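Acid phosphatase (Bacillus anthracis, PDB 2I33) hydrolyses phosphate monoesters as a class C acid phosphatase of the HAD superfamily, probably with the help of a bound magnesium ion. Local coordinates at the interface of chains A and B. Residues are numbered along the deposited sequence; one frame, centred on the assembly and turned at random. Chains: chain A/B, Acid phosphatase.

Contact 1: the interface of chains A and B. Residues chain A 31-32, 34-35, 38-39; chain B 182, 200, 207, 211, 213.
The methyl of A:Ala35 sits on one face of the B:Phe207 ring, CB lying 3.5 Å above its plane and over its centre, a CH-pi contact that reaches every ring carbon at similar range. Alanine suits this place because a single methyl lets the helix backbone come down close to the ring. At the rim of that ring, in plane, is the carbonyl oxygen of B:Val200. The A:Tyr38 ring is met at its own edge, where CD2 lies 3.8 Å from CG1 of B:Val200. The branched valine serves two places: CG1 also rests against the backbone of A:Ala35, while CG2 turns to A:Gly31, where the lack of a side chain leaves the helix surface low.

The carboxamide of A:Gln39 pairs with the backbone of B:Ile213 much as a neighbouring strand would. Its OE1 accepts from B:Ile213 N at 3.0 Å, and its NE2 donates to B:Ile213 O at 2.9 Å. CG anti to the backbone N (chi1 175°) and an extended chain carry the amide out to the strand, and glutamine fits since one group both gives and accepts. CG2 of B:Ile213 lies over one face of the same carboxamide, 3.6 Å from CD.

A:Glu32 bends at chi2 (80°), bringing OE2 to B:Leu182 N at 2.9 Å. The bond is nearly straight, 174° at the hydrogen, and arrives on the anti side, tilted from the carboxylate plane. Glutamate here supplies a cap-like acceptor to the first residue of a 3-10 helix.

Thus one side of helix 31-54 of chain A lies against 3-10 helix 182-184, helix 193-202, the loop residue B:Phe207 and strand 211-213 of chain B.

Contact 2: the interface of chains A and B. Residues chain A 249; chain B 75-76, 79, 90, 93-94.
A C-terminal loop of chain A, carrying A:Phe249, lies against helix 74-83 and helix 91-97 of chain B, beside the loop residue B:Lys90. A:Phe249 buries 128 Å² against the partner, a large area for one residue, and the patch is built around its ring. An aromatic side chain suits the end of such an arm, because a broad apolar plate can be gripped from several directions.

A backbone hydrogen bond anchors the loop: A:Phe249 N donates to B:Pro75 O at 2.9 Å, approaching from above the carbonyl plane. That oxygen also faces B:Met79 N, four residues on in its own helix, which is consistent with the incoming N-H lying out of the plane. B:Pro75 stands in the opening turn of its helix, where a proline is well tolerated because its missing N-H is not required there. One turn further on, CB of B:Met79 lies 3.4 Å from A:Phe249 O, methionine giving this spot an unbranched, apolar CB.

With CG anti to its backbone N (chi1 168°), the phenyl ring of A:Phe249 points towards helix 91-97. There it meets B:Trp94 edge to face, the planes 65° apart and the centroid of its six-membered ring 5.0 Å away. The indole offers its edge, a broad apolar one: CE3 sits 3.4 Å above the phenyl plane, offset toward the rim, and on the same face CB of B:Trp94 lies 3.7 Å from A:Phe249 CE2. B:His76 CB covers a face of the indole, a second-shell contact that may steady its tilt.

Polar atoms line the far rim, B:Lys90 O near CE2 and the B:Asp93 carboxylate almost perpendicular to the ring, their planes 80° apart. One oxygen, OD2, receives a salt bridge from B:Lys90 NZ at 3.0 Å through its anti lone pair, which may hold the carboxylate in place; the other, OD1, lies 3.4 Å from A:Phe249 CZ.

Contact 1: the interface of chains A and B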
# COMPACT_ATOMS: atom_id res chain seq x y z
N GLY A 31 7.66 8.39 0.05
CA GLY A 31 6.98 8.86 -1.16
C GLY A 31 6.09 7.78 -1.76
O GLY A 31 5.09 8.06 -2.39
N GLU A 32 6.51 6.51 -1.64
CA GLU A 32 5.73 5.37 -2.12
C GLU A 32 4.34 5.37 -1.53
O GLU A 32 3.36 5.10 -2.23
CB GLU A 32 6.42 4.06 -1.75
CG GLU A 32 7.64 3.74 -2.57
CD GLU A 32 8.93 4.47 -2.16
OE1 GLU A 32 8.92 5.29 -1.22
OE2 GLU A 32 9.93 4.19 -2.84
N LYS A 34 2.73 8.02 -0.50
CA LYS A 34 1.99 9.11 -1.17
C LYS A 34 1.54 8.68 -2.55
O LYS A 34 0.41 8.95 -2.94
CB LYS A 34 2.82 10.38 -1.22
CG LYS A 34 3.23 10.87 0.16
CD LYS A 34 4.15 12.06 0.05
CE LYS A 34 4.41 12.78 1.38
NZ LYS A 34 4.47 11.94 2.59
N ALA A 35 2.41 8.00 -3.28
CA ALA A 35 2.10 7.55 -4.63
C ALA A 35 0.93 6.57 -4.64
O ALA A 35 0.10 6.56 -5.56
CB ALA A 35 3.30 6.91 -5.24
N TYR A 38 -2.13 8.67 -4.31
CA TYR A 38 -2.50 9.24 -5.62
C TYR A 38 -3.03 8.16 -6.55
O TYR A 38 -3.98 8.39 -7.32
CB TYR A 38 -1.31 9.92 -6.26
CG TYR A 38 -0.96 11.21 -5.61
CD1 TYR A 38 -1.89 12.26 -5.52
CD2 TYR A 38 0.33 11.45 -5.15
CE1 TYR A 38 -1.54 13.48 -4.93
CE2 TYR A 38 0.68 12.67 -4.59
CZ TYR A 38 -0.27 13.68 -4.46
OH TYR A 38 0.08 14.90 -3.90
N GLN A 39 -2.42 6.99 -6.55
CA GLN A 39 -2.86 5.93 -7.45
C GLN A 39 -4.30 5.56 -7.14
O GLN A 39 -5.13 5.39 -8.03
CB GLN A 39 -2.01 4.68 -7.26
CG GLN A 39 -2.46 3.49 -8.06
CD GLN A 39 -1.35 2.47 -8.22
OE1 GLN A 39 -0.46 2.65 -9.06
NE2 GLN A 39 -1.33 1.44 -7.34
N LEU B 182 9.89 3.70 -5.65
CA LEU B 182 9.82 4.75 -6.67
C LEU B 182 10.91 4.66 -7.72
O LEU B 182 10.73 5.10 -8.86
CB LEU B 182 9.86 6.15 -6.03
CG LEU B 182 8.64 6.45 -5.16
CD1 LEU B 182 8.87 7.73 -4.39
CD2 LEU B 182 7.37 6.49 -5.98
N VAL B 200 6.89 12.84 -6.28
CA VAL B 200 5.65 12.09 -6.32
C VAL B 200 4.50 13.05 -6.57
O VAL B 200 3.70 12.85 -7.47
CB VAL B 200 5.42 11.32 -5.04
CG1 VAL B 200 4.01 10.72 -5.03
CG2 VAL B 200 6.44 10.17 -4.89
N PHE B 207 0.57 8.01 -11.43
CA PHE B 207 0.37 6.84 -10.61
C PHE B 207 -1.00 6.24 -10.87
O PHE B 207 -2.03 6.92 -10.81
CB PHE B 207 0.61 7.17 -9.13
CG PHE B 207 2.03 7.50 -8.85
CD1 PHE B 207 3.00 6.50 -8.87
CD2 PHE B 207 2.40 8.80 -8.66
CE1 PHE B 207 4.31 6.82 -8.69
CE2 PHE B 207 3.74 9.12 -8.48
CZ PHE B 207 4.67 8.13 -8.47
N PHE B 211 2.65 4.42 -14.05
CA PHE B 211 3.41 3.88 -12.94
C PHE B 211 2.45 3.21 -12.01
O PHE B 211 1.63 3.87 -11.40
CB PHE B 211 4.11 4.97 -12.14
CG PHE B 211 5.05 5.82 -12.92
CD1 PHE B 211 5.64 5.36 -14.08
CD2 PHE B 211 5.38 7.08 -12.45
CE1 PHE B 211 6.52 6.15 -14.78
CE2 PHE B 211 6.23 7.87 -13.15
CZ PHE B 211 6.81 7.42 -14.32
N ILE B 213 2.15 1.27 -8.65
CA ILE B 213 2.94 1.14 -7.43
C ILE B 213 2.27 0.13 -6.50
O ILE B 213 1.04 -0.03 -6.54
CB ILE B 213 3.11 2.50 -6.72
CG1 ILE B 213 3.92 2.40 -5.42
CG2 ILE B 213 1.75 3.15 -6.47
CD1 ILE B 213 5.36 2.39 -5.62

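Contact 2: the interface of chains A and B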
# COMPACT_ATOMS: atom_id res chain seq x y z
N PHE A 249 11.47 -17.83 6.64
CA PHE A 249 12.40 -18.65 5.89
C PHE A 249 13.25 -19.41 6.90
O PHE A 249 13.90 -18.80 7.75
CB PHE A 249 13.25 -17.70 5.04
CG PHE A 249 14.44 -18.32 4.42
CD1 PHE A 249 14.37 -19.56 3.80
CD2 PHE A 249 15.65 -17.64 4.40
CE1 PHE A 249 15.47 -20.11 3.18
CE2 PHE A 249 16.75 -18.18 3.80
CZ PHE A 249 16.67 -19.43 3.19
N PRO B 75 9.20 -13.89 3.53
CA PRO B 75 9.71 -14.92 4.47
C PRO B 75 11.15 -14.67 4.90
O PRO B 75 11.55 -15.01 6.04
CB PRO B 75 9.60 -16.21 3.66
CG PRO B 75 8.50 -15.93 2.69
CD PRO B 75 8.71 -14.50 2.28
N HIS B 76 11.93 -14.07 4.02
CA HIS B 76 13.26 -13.70 4.41
C HIS B 76 13.23 -12.58 5.48
O HIS B 76 13.94 -12.63 6.49
CB HIS B 76 14.10 -13.26 3.22
CG HIS B 76 15.46 -12.80 3.62
ND1 HIS B 76 15.70 -11.52 4.07
CD2 HIS B 76 16.62 -13.49 3.78
CE1 HIS B 76 16.97 -11.42 4.42
NE2 HIS B 76 17.55 -12.60 4.24
N MET B 79 12.22 -13.99 8.73
CA MET B 79 13.37 -14.69 9.31
C MET B 79 14.28 -13.69 10.03
O MET B 79 14.69 -13.93 11.16
CB MET B 79 14.10 -15.45 8.20
CG MET B 79 15.33 -16.21 8.63
SD MET B 79 16.75 -15.13 8.85
CE MET B 79 17.00 -14.49 7.20
N LYS B 90 21.56 -14.31 5.28
CA LYS B 90 20.81 -15.32 4.53
C LYS B 90 20.00 -14.81 3.33
O LYS B 90 19.16 -15.53 2.78
CB LYS B 90 19.92 -16.15 5.48
CG LYS B 90 20.66 -17.16 6.36
CD LYS B 90 21.69 -17.99 5.58
CE LYS B 90 22.33 -19.10 6.40
NZ LYS B 90 23.06 -20.02 5.50
N ASP B 93 21.21 -16.88 0.27
CA ASP B 93 20.68 -18.22 0.51
C ASP B 93 19.22 -18.25 0.04
O ASP B 93 18.79 -19.14 -0.70
CB ASP B 93 20.78 -18.51 2.02
CG ASP B 93 20.41 -19.94 2.40
OD1 ASP B 93 19.55 -20.56 1.75
OD2 ASP B 93 20.97 -20.44 3.40
N TRP B 94 18.46 -17.28 0.51
CA TRP B 94 17.07 -17.19 0.17
C TRP B 94 16.90 -17.08 -1.34
O TRP B 94 16.09 -17.82 -1.94
CB TRP B 94 16.45 -15.97 0.88
CG TRP B 94 15.14 -15.56 0.33
CD1 TRP B 94 14.87 -14.47 -0.45
CD2 TRP B 94 13.92 -16.26 0.49
NE1 TRP B 94 13.54 -14.46 -0.79
CE2 TRP B 94 12.93 -15.55 -0.22
CE3 TRP B 94 13.56 -17.43 1.17
CZ2 TRP B 94 11.60 -15.97 -0.27
CZ3 TRP B 94 12.24 -17.85 1.11
CH2 TRP B 94 11.28 -17.13 0.40

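The centres of contact 1 and contact 2 are about 28 Å apart, and they share no residue or secondary-structure element. Contact 1 uses a long helix of chain A near the middle of the dimer, whereas contact 2 uses the C-terminal tail of that chain, which crosses to the outer part of chain B. Two-fold symmetry gives each a twin. Such reciprocal gripping is consistent with a stable dimer, although the structure alone does not show dimerisation in solution. In contact 1, B:Leu182 closely follows the magnesium ligand B:Asp180 in sequence, so pairing might influence the metal site.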